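Probable ABC transporter phosphite binding protein PhnD1 (Prochlorococcus marinus str. MIT 9301, PDB 5LQ5) binds inorganic phosphite strongly, and methylphosphonate and phosphate only very weakly, as the probable solute-binding component of an ABC transporter. Local coordinates at residues K28-Q33 with K227-N232; A48-F53 with R72-N77; R118-S123 with I162-S167; Q242-D245 with R251-K254. All coordinates share one frame; numbering follows the deposited sequence. Where two conformers were deposited one is given.

Interaction 1: residues K28-Q33 with K227-N232; sequences KELSKQ and KSVILN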
loop_
_atom_site.group_PDB
_atom_site.type_symbol
_atom_site.label_atom_id
_atom_site.label_comp_id
_atom_site.label_asym_id
_atom_site.label_seq_id
_atom_site.Cartn_x
_atom_site.Cartn_y
_atom_site.Cartn_z
ATOM N N LYS A 28 7.660 -2.795 18.659
ATOM C CA LYS A 28 7.874 -3.273 20.034
ATOM C C LYS A 28 8.120 -4.784 20.076
ATOM O O LYS A 28 8.974 -5.262 20.818
ATOM C CB LYS A 28 6.718 -2.859 20.963
ATOM C CG LYS A 28 6.845 -1.421 21.464
ATOM C CD LYS A 28 5.642 -1.005 22.299
ATOM C CE LYS A 28 5.610 0.502 22.542
ATOM N NZ LYS A 28 6.270 0.902 23.813
ATOM N N GLU A 29 7.406 -5.522 19.250
ATOM C CA GLU A 29 7.575 -6.977 19.150
ATOM C C GLU A 29 8.948 -7.315 18.535
ATOM O O GLU A 29 9.663 -8.181 19.021
ATOM C CB GLU A 29 6.445 -7.639 18.357
ATOM C CG GLU A 29 6.508 -9.177 18.295
ATOM C CD GLU A 29 6.512 -9.843 19.675
ATOM O OE1 GLU A 29 5.949 -9.271 20.652
ATOM O OE2 GLU A 29 7.085 -10.959 19.786
ATOM N N LEU A 30 9.307 -6.658 17.442
ATOM C CA LEU A 30 10.660 -6.844 16.881
ATOM C C LEU A 30 11.764 -6.571 17.890
ATOM O O LEU A 30 12.738 -7.318 18.000
ATOM C CB LEU A 30 10.876 -5.945 15.643
ATOM C CG LEU A 30 10.769 -6.670 14.313
ATOM C CD1 LEU A 30 9.409 -7.331 14.133
ATOM C CD2 LEU A 30 11.047 -5.653 13.213
ATOM N N SER A 31 11.589 -5.508 18.656
ATOM C CA SER A 31 12.593 -5.126 19.639
ATOM C C SER A 31 12.770 -6.208 20.709
ATOM O O SER A 31 13.881 -6.508 21.124
ATOM C CB SER A 31 12.233 -3.814 20.316
ATOM O OG SER A 31 13.166 -3.525 21.339
ATOM N N LYS A 32 11.663 -6.794 21.144
ATOM C CA LYS A 32 11.716 -7.879 22.146
ATOM C C LYS A 32 12.462 -9.116 21.610
ATOM O O LYS A 32 13.319 -9.683 22.283
ATOM C CB LYS A 32 10.319 -8.284 22.587
ATOM C CG LYS A 32 9.673 -7.325 23.575
ATOM C CD LYS A 32 8.311 -7.828 24.024
ATOM C CE LYS A 32 7.518 -6.735 24.726
ATOM N NZ LYS A 32 6.109 -7.138 24.970
ATOM N N GLN A 33 12.132 -9.517 20.386
ATOM C CA GLN A 33 12.706 -10.726 19.774
ATOM C C GLN A 33 14.130 -10.576 19.267
ATOM O O GLN A 33 14.918 -11.531 19.338
ATOM C CB GLN A 33 11.841 -11.244 18.656
ATOM C CG GLN A 33 10.472 -11.732 19.101
ATOM C CD GLN A 33 9.845 -12.713 18.104
ATOM O OE1 GLN A 33 10.509 -13.628 17.598
ATOM N NE2 GLN A 33 8.579 -12.495 17.770
ATOM N N LYS A 227 14.222 -11.533 9.287
ATOM C CA LYS A 227 13.288 -12.187 8.369
ATOM C C LYS A 227 12.518 -13.305 9.098
ATOM O O LYS A 227 11.288 -13.422 9.012
ATOM C CB LYS A 227 14.059 -12.698 7.168
ATOM C CG LYS A 227 13.228 -13.381 6.128
ATOM C CD LYS A 227 14.064 -13.676 4.886
ATOM C CE LYS A 227 13.329 -14.614 3.958
ATOM N NZ LYS A 227 14.042 -14.769 2.650
ATOM N N SER A 228 13.262 -14.074 9.881
ATOM C CA SER A 228 12.702 -15.162 10.702
ATOM C C SER A 228 11.639 -14.677 11.686
ATOM O O SER A 228 10.564 -15.256 11.788
ATOM C CB SER A 228 13.829 -15.883 11.450
ATOM O OG SER A 228 13.372 -17.113 11.964
ATOM N N VAL A 229 11.925 -13.585 12.375
ATOM C CA VAL A 229 10.953 -13.023 13.332
ATOM C C VAL A 229 9.646 -12.669 12.629
ATOM O O VAL A 229 8.557 -12.992 13.085
ATOM C CB VAL A 229 11.525 -11.792 14.072
ATOM C CG1 VAL A 229 10.462 -10.999 14.827
ATOM C CG2 VAL A 229 12.644 -12.233 15.006
ATOM N N ILE A 230 9.767 -12.014 11.487
ATOM C CA ILE A 230 8.566 -11.558 10.758
ATOM C C ILE A 230 7.776 -12.772 10.215
ATOM O O ILE A 230 6.556 -12.843 10.342
ATOM C CB ILE A 230 8.946 -10.554 9.641
ATOM C CG1 ILE A 230 9.524 -9.250 10.259
ATOM C CG2 ILE A 230 7.745 -10.249 8.751
ATOM C CD1 ILE A 230 10.137 -8.283 9.248
ATOM N N LEU A 231 8.483 -13.735 9.634
ATOM C CA LEU A 231 7.838 -14.925 9.082
ATOM C C LEU A 231 7.240 -15.852 10.154
ATOM O O LEU A 231 6.340 -16.642 9.869
ATOM C CB LEU A 231 8.829 -15.709 8.217
ATOM C CG LEU A 231 9.288 -15.010 6.942
ATOM C CD1 LEU A 231 10.405 -15.822 6.289
ATOM C CD2 LEU A 231 8.145 -14.793 5.975
ATOM N N ASN A 232 7.749 -15.753 11.370
ATOM C CA ASN A 232 7.305 -16.655 12.458
ATOM C C ASN A 232 6.251 -16.044 13.384
ATOM O O ASN A 232 5.830 -16.683 14.347
ATOM C CB ASN A 232 8.492 -17.176 13.266
ATOM C CG ASN A 232 9.343 -18.173 12.486
ATOM O OD1 ASN A 232 8.834 -18.975 11.741
ATOM N ND2 ASN A 232 10.642 -18.145 12.715
HETATM O O HOH W 1 7.883 -14.063 15.629
#
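Gln33 lays its carboxamide along the two methyl groups of Val229, and the tight part of this helix-helix contact is found there. The amide carbon CD of Gln33 lies 3.7 Å from Val229 CG1, while OE1 of Gln33 comes to 3.6 Å from CG2 of the same valine; the two side chains run past each other in opposite directions. A chi1 of -65° sets CG of Gln33 anti to the carbonyl carbon, and the extended chain beyond it carries the amide across the gap. Deeper in, Leu30 CD1 reaches Val229 CG1 at 3.9 Å, but its approach to Ile230 CG1 is looser, at 4.3 Å. The segment axes stay 10.5 Å apart and cross at 126°, consistent with joining through a few side chains.

The looser side is polar. Gln33 NE2 donates to OE2 of Glu29, one turn back, at 2.9 Å (N-H...O 151°), using the anti lone pair of that oxygen. NE2 of Gln33 also donates to a water at 2.7 Å, which passes a bond on to the backbone carbonyl of Val229. Shortening Gln33 to an alanine would remove the amide, and would probably leave the water and Glu29 OE2 without that donor and one side of Val229 uncovered.

Around this pair, His240 of helix 238-246 gives Glu29 OE2 a second bond. Val229 also leans on Leu34, and Ile230 packs against Phe26 of helix 16-34 and on Ile81 and Ala82 of strand 79-84.

Interaction 2: residues A48-F53 with R72-N77; sequences AAVTGF and RLQTPN
Phe53 on helix 46-54 meets Thr75, the residue at which the chain leaves helix 65-74. Both helices belong to the alpha/beta sheet domain of a periplasmic binding protein: helix 46-54 links the parallel strands 37-40 and 60-63, and helix 65-74 comes straight after the latter.

Thr75 can be followed outward. Its CB lies beside the ring's edge, 3.8 Å from both CD2 and CE2 of Phe53. There the side chain forks: OG1 of Thr75 lies at the ring's edge, near its plane, 3.6 Å from Phe53 CD2, and the methyl CG2 touches Phe53 CE2, also at 3.6 Å. The two branches thus lie along one ring bond, OG1 by CD2 and CG2 by CE2. The hydroxyl is already bonded to the carbonyl of Ala71, one turn back, which fixes the threonine's rotation. The ring gets there because chi1 of Phe53, -172°, turns CG anti to the backbone N.

Phe53 also touches Val61 and Val209 of neighbouring strands, and Val50 touches Phe63. The second contact is sparser and meets at about a right angle: Gln74, extended beyond CG, puts a buried carbonyl oxygen that lacks any hydrogen-bond partner, OE1, 3.6 Å from the methyl CG1 of Val50.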
loop_
_atom_site.group_PDB
_atom_site.type_symbol
_atom_site.label_atom_id
_atom_site.label_comp_id
_atom_site.label_asym_id
_atom_site.label_seq_id
_atom_site.Cartn_x
_atom_site.Cartn_y
_atom_site.Cartn_z
ATOM N N ALA A 48 8.436 10.311 0.198
ATOM C CA ALA A 48 9.282 10.423 1.404
ATOM C C ALA A 48 9.681 9.039 1.950
ATOM O O ALA A 48 10.735 8.885 2.581
ATOM C CB ALA A 48 8.614 11.254 2.484
ATOM N N ALA A 49 8.816 8.056 1.776
ATOM C CA ALA A 49 9.155 6.689 2.179
ATOM C C ALA A 49 10.300 6.123 1.332
ATOM O O ALA A 49 11.270 5.564 1.852
ATOM C CB ALA A 49 7.919 5.807 2.127
ATOM N N VAL A 50 10.196 6.347 0.023
ATOM C CA VAL A 50 11.232 5.912 -0.911
ATOM C C VAL A 50 12.544 6.668 -0.631
ATOM O O VAL A 50 13.630 6.073 -0.508
ATOM C CB VAL A 50 10.796 6.071 -2.367
ATOM C CG1 VAL A 50 11.976 5.696 -3.279
ATOM C CG2 VAL A 50 9.591 5.173 -2.655
ATOM N N THR A 51 12.442 7.971 -0.509
ATOM C CA THR A 51 13.671 8.771 -0.337
ATOM C C THR A 51 14.301 8.542 1.068
ATOM O O THR A 51 15.489 8.490 1.216
ATOM C CB THR A 51 13.334 10.263 -0.554
ATOM O OG1 THR A 51 12.842 10.428 -1.894
ATOM C CG2 THR A 51 14.552 11.175 -0.295
ATOM N N GLY A 52 13.485 8.338 2.086
ATOM C CA GLY A 52 13.999 8.035 3.439
ATOM C C GLY A 52 14.739 6.694 3.449
ATOM O O GLY A 52 15.722 6.479 4.157
ATOM N N PHE A 53 14.260 5.777 2.628
ATOM C CA PHE A 53 14.929 4.472 2.490
ATOM C C PHE A 53 16.265 4.686 1.767
ATOM O O PHE A 53 17.302 4.223 2.243
ATOM C CB PHE A 53 14.040 3.456 1.786
ATOM C CG PHE A 53 14.584 2.066 1.794
ATOM C CD1 PHE A 53 14.453 1.249 2.914
ATOM C CD2 PHE A 53 15.301 1.587 0.723
ATOM C CE1 PHE A 53 14.983 -0.030 2.915
ATOM C CE2 PHE A 53 15.845 0.324 0.729
ATOM C CZ PHE A 53 15.704 -0.485 1.831
ATOM N N ARG A 72 13.858 -0.043 -4.379
ATOM C CA ARG A 72 14.912 -1.016 -4.699
ATOM C C ARG A 72 15.751 -0.639 -5.936
ATOM O O ARG A 72 16.933 -0.948 -6.001
ATOM C CB ARG A 72 14.291 -2.420 -4.761
ATOM C CG ARG A 72 13.944 -2.898 -3.357
ATOM C CD ARG A 72 13.354 -4.281 -3.216
ATOM N NE ARG A 72 11.974 -4.393 -3.737
ATOM C CZ ARG A 72 11.681 -4.871 -4.941
ATOM N NH1 ARG A 72 10.412 -4.948 -5.324
ATOM N NH2 ARG A 72 12.650 -5.276 -5.765
ATOM N N LEU A 73 15.163 0.087 -6.872
ATOM C CA LEU A 73 15.912 0.618 -7.988
ATOM C C LEU A 73 16.875 1.731 -7.535
ATOM O O LEU A 73 18.008 1.800 -7.989
ATOM C CB LEU A 73 14.980 1.119 -9.088
ATOM C CG LEU A 73 14.258 0.034 -9.884
ATOM C CD1 LEU A 73 13.142 0.669 -10.711
ATOM C CD2 LEU A 73 15.230 -0.781 -10.771
ATOM N N GLN A 74 16.394 2.614 -6.655
ATOM C CA GLN A 74 17.171 3.753 -6.124
ATOM C C GLN A 74 18.218 3.332 -5.109
ATOM O O GLN A 74 19.166 4.038 -4.863
ATOM C CB GLN A 74 16.252 4.795 -5.481
ATOM C CG GLN A 74 15.356 5.563 -6.440
ATOM C CD GLN A 74 15.017 6.945 -5.899
ATOM O OE1 GLN A 74 14.932 7.126 -4.701
ATOM N NE2 GLN A 74 14.872 7.923 -6.781
ATOM N N THR A 75 17.982 2.184 -4.504
ATOM C CA THR A 75 18.759 1.655 -3.393
ATOM C C THR A 75 19.191 0.208 -3.675
ATOM O O THR A 75 18.574 -0.736 -3.171
ATOM C CB THR A 75 17.933 1.697 -2.081
ATOM O OG1 THR A 75 17.163 2.909 -2.051
ATOM C CG2 THR A 75 18.815 1.634 -0.855
ATOM N N PRO A 76 20.256 0.026 -4.488
ATOM C CA PRO A 76 20.754 -1.278 -4.836
ATOM C C PRO A 76 21.109 -2.204 -3.676
ATOM O O PRO A 76 21.500 -1.776 -2.582
ATOM C CB PRO A 76 22.014 -0.978 -5.660
ATOM C CG PRO A 76 21.880 0.410 -6.100
ATOM C CD PRO A 76 21.095 1.104 -5.055
ATOM N N ASN A 77 20.859 -3.484 -3.907
ATOM C CA ASN A 77 21.297 -4.548 -2.995
ATOM C C ASN A 77 20.501 -4.555 -1.693
ATOM O O ASN A 77 20.896 -5.137 -0.686
ATOM C CB ASN A 77 22.806 -4.447 -2.758
ATOM C CG ASN A 77 23.572 -4.538 -4.057
ATOM O OD1 ASN A 77 24.339 -3.648 -4.397
ATOM N ND2 ASN A 77 23.283 -5.578 -4.838
#

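Interaction 3: residues R118-S123 with I162-S167; sequences RFTFGS and IALVNS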
loop_
_atom_site.group_PDB
_atom_site.type_symbol
_atom_site.label_atom_id
_atom_site.label_comp_id
_atom_site.label_asym_id
_atom_site.label_seq_id
_atom_site.Cartn_x
_atom_site.Cartn_y
_atom_site.Cartn_z
ATOM N N ARG A 118 -16.078 13.434 -11.916
ATOM C CA ARG A 118 -14.959 13.883 -11.091
ATOM C C ARG A 118 -14.355 12.649 -10.405
ATOM O O ARG A 118 -15.034 11.965 -9.624
ATOM C CB ARG A 118 -15.419 14.911 -10.070
ATOM C CG ARG A 118 -15.965 16.191 -10.688
ATOM C CD ARG A 118 -16.671 17.051 -9.649
ATOM N NE ARG A 118 -17.676 16.249 -8.962
ATOM C CZ ARG A 118 -18.150 16.509 -7.751
ATOM N NH1 ARG A 118 -17.733 17.559 -7.101
ATOM N NH2 ARG A 118 -19.026 15.708 -7.193
ATOM N N PHE A 119 -13.111 12.325 -10.737
ATOM C CA PHE A 119 -12.488 11.041 -10.330
ATOM C C PHE A 119 -11.206 11.332 -9.554
ATOM O O PHE A 119 -10.412 12.195 -9.939
ATOM C CB PHE A 119 -12.160 10.159 -11.550
ATOM C CG PHE A 119 -11.629 8.821 -11.184
ATOM C CD1 PHE A 119 -12.493 7.764 -10.961
ATOM C CD2 PHE A 119 -10.283 8.635 -10.950
ATOM C CE1 PHE A 119 -12.022 6.516 -10.560
ATOM C CE2 PHE A 119 -9.795 7.401 -10.568
ATOM C CZ PHE A 119 -10.658 6.348 -10.346
ATOM N N THR A 120 -11.025 10.621 -8.442
ATOM C CA THR A 120 -9.757 10.691 -7.682
ATOM C C THR A 120 -9.107 9.300 -7.512
ATOM O O THR A 120 -9.750 8.316 -7.169
ATOM C CB THR A 120 -9.894 11.372 -6.320
ATOM O OG1 THR A 120 -8.588 11.610 -5.759
ATOM C CG2 THR A 120 -10.744 10.580 -5.326
ATOM N N PHE A 121 -7.818 9.270 -7.749
ATOM C CA PHE A 121 -6.951 8.209 -7.349
ATOM C C PHE A 121 -6.460 8.468 -5.923
ATOM O O PHE A 121 -6.726 9.512 -5.308
ATOM C CB PHE A 121 -5.712 8.197 -8.252
ATOM C CG PHE A 121 -5.978 7.844 -9.700
ATOM C CD1 PHE A 121 -6.295 6.551 -10.082
ATOM C CD2 PHE A 121 -5.891 8.804 -10.671
ATOM C CE1 PHE A 121 -6.471 6.238 -11.407
ATOM C CE2 PHE A 121 -6.102 8.498 -11.988
ATOM C CZ PHE A 121 -6.393 7.231 -12.349
ATOM N N GLY A 122 -5.748 7.503 -5.391
ATOM C CA GLY A 122 -4.933 7.684 -4.197
ATOM C C GLY A 122 -3.624 8.414 -4.501
ATOM O O GLY A 122 -3.568 9.260 -5.383
ATOM N N SER A 123 -2.570 8.053 -3.777
ATOM C CA SER A 123 -1.252 8.612 -4.085
ATOM C C SER A 123 -0.881 8.401 -5.533
ATOM O O SER A 123 -1.158 7.349 -6.092
ATOM C CB SER A 123 -0.164 7.982 -3.218
ATOM O OG SER A 123 1.156 8.417 -3.617
ATOM N N ILE A 162 -11.535 7.464 0.139
ATOM C CA ILE A 162 -12.880 7.165 0.668
ATOM C C ILE A 162 -13.533 8.484 1.118
ATOM O O ILE A 162 -14.680 8.756 0.787
ATOM C CB ILE A 162 -12.815 6.160 1.838
ATOM C CG1 ILE A 162 -12.447 4.773 1.313
ATOM C CG2 ILE A 162 -14.133 6.151 2.616
ATOM C CD1 ILE A 162 -12.029 3.801 2.413
ATOM N N ALA A 163 -12.784 9.294 1.860
ATOM C CA ALA A 163 -13.371 10.506 2.460
ATOM C C ALA A 163 -13.825 11.504 1.395
ATOM O O ALA A 163 -14.904 12.120 1.495
ATOM C CB ALA A 163 -12.405 11.161 3.444
ATOM N N LEU A 164 -13.045 11.612 0.331
ATOM C CA LEU A 164 -13.346 12.532 -0.766
ATOM C C LEU A 164 -14.569 12.113 -1.575
ATOM O O LEU A 164 -15.383 12.943 -1.959
ATOM C CB LEU A 164 -12.154 12.662 -1.710
ATOM C CG LEU A 164 -10.974 13.492 -1.208
ATOM C CD1 LEU A 164 -9.779 13.220 -2.127
ATOM C CD2 LEU A 164 -11.280 14.987 -1.102
ATOM N N VAL A 165 -14.683 10.818 -1.867
ATOM C CA VAL A 165 -15.837 10.354 -2.636
ATOM C C VAL A 165 -17.074 10.394 -1.707
ATOM O O VAL A 165 -18.153 10.808 -2.122
ATOM C CB VAL A 165 -15.628 8.988 -3.273
ATOM C CG1 VAL A 165 -16.816 8.616 -4.150
ATOM C CG2 VAL A 165 -14.362 8.950 -4.126
ATOM N N ASN A 166 -16.891 10.008 -0.441
ATOM C CA ASN A 166 -18.002 10.018 0.541
ATOM C C ASN A 166 -18.604 11.404 0.767
ATOM O O ASN A 166 -19.809 11.542 0.927
ATOM C CB ASN A 166 -17.575 9.474 1.893
ATOM C CG ASN A 166 -18.772 9.080 2.742
ATOM O OD1 ASN A 166 -19.545 8.221 2.332
ATOM N ND2 ASN A 166 -18.952 9.723 3.902
ATOM N N SER A 167 -17.764 12.435 0.725
ATOM C CA SER A 167 -18.250 13.818 0.929
ATOM C C SER A 167 -18.923 14.449 -0.286
ATOM O O SER A 167 -19.559 15.479 -0.199
ATOM C CB SER A 167 -17.110 14.739 1.356
ATOM O OG SER A 167 -16.243 14.935 0.243
#
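Thr120, in the middle of the short strand 119-121, faces helix 158-167 and divides its two branches between Leu164 and Val165. The van der Waals contacts are light. Methyl CG2 of Thr120 meets methyl CG2 of Val165 at 4.1 Å, the side chains crossing at a slant; OG1 of Thr120 stands 4.1 Å from CD1 of Leu164, crossing at about a right angle.

The two segments share no hydrogen bond; the side-chain bonds nearest the contact are local. With chi1 at -170°, OG1 of Thr120 is anti to the backbone N, from where it donates to Phe121 O at 2.8 Å; the donor sits in the carbonyl plane, on a lone pair, at a C=O...donor angle of 133°. Were Thr120 a glycine, Leu164 and Val165 would probably face a gap and Phe121 O would lose its hydroxyl donor. In the helix, Ser167 OG donates to Leu164 O at 3.1 Å, but from above the carbonyl plane.

Aromatic contacts lie behind the strand, where CE2 of Phe119 sits 3.5 Å above the centre of the Phe121 ring. Helix 158-167 joins the parallel strands 153-154 and 172-176 as a beta-alpha-beta crossover, passing over strand 119-121 that lies between them.

Interaction 4: residues Q242-D245 with R251-K254; sequences QILD and RFIK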
loop_
_atom_site.group_PDB
_atom_site.type_symbol
_atom_site.label_atom_id
_atom_site.label_comp_id
_atom_site.label_asym_id
_atom_site.label_seq_id
_atom_site.Cartn_x
_atom_site.Cartn_y
_atom_site.Cartn_z
ATOM N N GLN A 242 -2.491 -9.367 17.692
ATOM C CA GLN A 242 -2.822 -7.938 17.715
ATOM C C GLN A 242 -2.155 -7.252 16.547
ATOM O O GLN A 242 -2.757 -6.382 15.911
ATOM C CB GLN A 242 -2.320 -7.247 18.972
ATOM C CG GLN A 242 -3.128 -7.479 20.229
ATOM C CD GLN A 242 -2.530 -6.743 21.417
ATOM O OE1 GLN A 242 -1.605 -5.933 21.263
ATOM N NE2 GLN A 242 -3.047 -7.023 22.608
ATOM N N ILE A 243 -0.905 -7.632 16.290
ATOM C CA ILE A 243 -0.143 -7.054 15.152
ATOM C C ILE A 243 -0.736 -7.549 13.839
ATOM O O ILE A 243 -1.049 -6.762 12.938
ATOM C CB ILE A 243 1.369 -7.413 15.237
ATOM C CG1 ILE A 243 2.032 -6.668 16.391
ATOM C CG2 ILE A 243 2.108 -7.054 13.953
ATOM C CD1 ILE A 243 3.276 -7.361 16.944
ATOM N N LEU A 244 -0.842 -8.864 13.714
ATOM C CA LEU A 244 -1.336 -9.518 12.483
ATOM C C LEU A 244 -2.733 -9.043 12.074
ATOM O O LEU A 244 -3.003 -8.781 10.888
ATOM C CB LEU A 244 -1.280 -11.051 12.585
ATOM C CG LEU A 244 0.138 -11.660 12.546
ATOM C CD1 LEU A 244 0.172 -13.033 13.172
ATOM C CD2 LEU A 244 0.694 -11.723 11.129
ATOM N N ASP A 245 -3.599 -8.876 13.063
ATOM C CA ASP A 245 -4.966 -8.352 12.805
ATOM C C ASP A 245 -4.931 -6.916 12.207
ATOM O O ASP A 245 -5.752 -6.557 11.359
ATOM C CB ASP A 245 -5.815 -8.336 14.076
ATOM C CG ASP A 245 -6.277 -9.730 14.526
ATOM O OD1 ASP A 245 -6.139 -10.736 13.768
ATOM O OD2 ASP A 245 -6.805 -9.797 15.662
ATOM N N ARG A 251 -0.764 -14.442 8.725
ATOM C CA ARG A 251 0.677 -14.665 8.730
ATOM C C ARG A 251 1.369 -13.754 7.714
ATOM O O ARG A 251 0.734 -13.197 6.813
ATOM C CB ARG A 251 0.996 -16.123 8.374
ATOM C CG ARG A 251 0.474 -16.568 7.009
ATOM C CD ARG A 251 0.846 -18.012 6.714
ATOM N NE ARG A 251 0.505 -18.386 5.342
ATOM C CZ ARG A 251 1.006 -19.416 4.667
ATOM N NH1 ARG A 251 1.889 -20.246 5.222
ATOM N NH2 ARG A 251 0.620 -19.612 3.408
ATOM N N PHE A 252 2.674 -13.637 7.875
ATOM C CA PHE A 252 3.570 -13.181 6.808
ATOM C C PHE A 252 4.237 -14.383 6.152
ATOM O O PHE A 252 4.449 -15.387 6.797
ATOM C CB PHE A 252 4.642 -12.229 7.331
ATOM C CG PHE A 252 4.119 -10.873 7.732
ATOM C CD1 PHE A 252 3.811 -9.918 6.778
ATOM C CD2 PHE A 252 3.935 -10.562 9.057
ATOM C CE1 PHE A 252 3.319 -8.674 7.173
ATOM C CE2 PHE A 252 3.460 -9.340 9.454
ATOM C CZ PHE A 252 3.165 -8.370 8.514
ATOM N N ILE A 253 4.565 -14.236 4.881
ATOM C CA ILE A 253 5.184 -15.257 4.039
ATOM C C ILE A 253 6.348 -14.652 3.261
ATOM O O ILE A 253 6.480 -13.428 3.152
ATOM C CB ILE A 253 4.179 -15.872 3.028
ATOM C CG1 ILE A 253 3.678 -14.820 2.034
ATOM C CG2 ILE A 253 3.009 -16.511 3.764
ATOM C CD1 ILE A 253 2.917 -15.422 0.870
ATOM N N LYS A 254 7.154 -15.524 2.684
ATOM C CA LYS A 254 8.312 -15.132 1.887
ATOM C C LYS A 254 7.884 -14.386 0.599
ATOM O O LYS A 254 6.811 -14.598 0.040
ATOM C CB LYS A 254 9.189 -16.336 1.503
ATOM C CG LYS A 254 9.807 -16.985 2.715
ATOM C CD LYS A 254 10.735 -18.108 2.332
ATOM C CE LYS A 254 10.975 -18.995 3.534
ATOM N NZ LYS A 254 11.896 -20.116 3.218
#
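The ring of Phe252 is met obliquely by methyl CD2 of Leu244, 4.0 Å from both CD2 and CE2 of the ring. Trp208 and Phe247 engage this ring edge-to-face, so it lies in a small aromatic cluster. The other flat group, the guanidinium of Arg251, has CG2 of Ile253 3.5 Å above one face, displaced toward the rim, and its NE is paired with the carboxylate of Asp85.

With CG beside its backbone N (chi1 -71°) and chi2 at 158°, Leu244 holds CD2 out to the returning chain, where it also lies 3.8 Å from Arg251 CA and 3.9 Å from Arg251 N. One methyl group therefore touches both the backbone of Arg251 and the ring that follows it, while the arginine side chain leads away from the helix. The nearest CA pair, Leu244 and Arg251, is 6.7 Å apart, which marks how closely the chain folds back after helix 238-246 to enter the weakly bonded edge strand 252-253.

The joint is thus apolar and without directional bonds: a methyl packs against a ring and a backbone, while the strand is hydrogen-bonded to Gln83 of strand 79-84, and the charge of Arg251 is met by Asp85.

In the fold
Interactions 1, 2 and 4 belong to the domain built on the six-stranded sheet; interaction 3 lies in the other domain, on the five-stranded one. All four are largely buried, yet interaction 1 keeps a watered, amide-lined side, whereas interactions 3 and 4 cross by apolar groups, or nearly so, and interaction 2 adds a threonine at a ring edge. Interactions 1 and 4 touch, Glu29 CB lying 3.5 Å from Ile243 CD1, which joins helices 16-34 and 238-246, while Ile230 and Leu231 of helix 222-231 lie against the strand of interaction 4. The side chain of Val50 in interaction 2 is about 10 Å from the phosphite, against about 13 Å for Thr120 and 14 Å for Phe252.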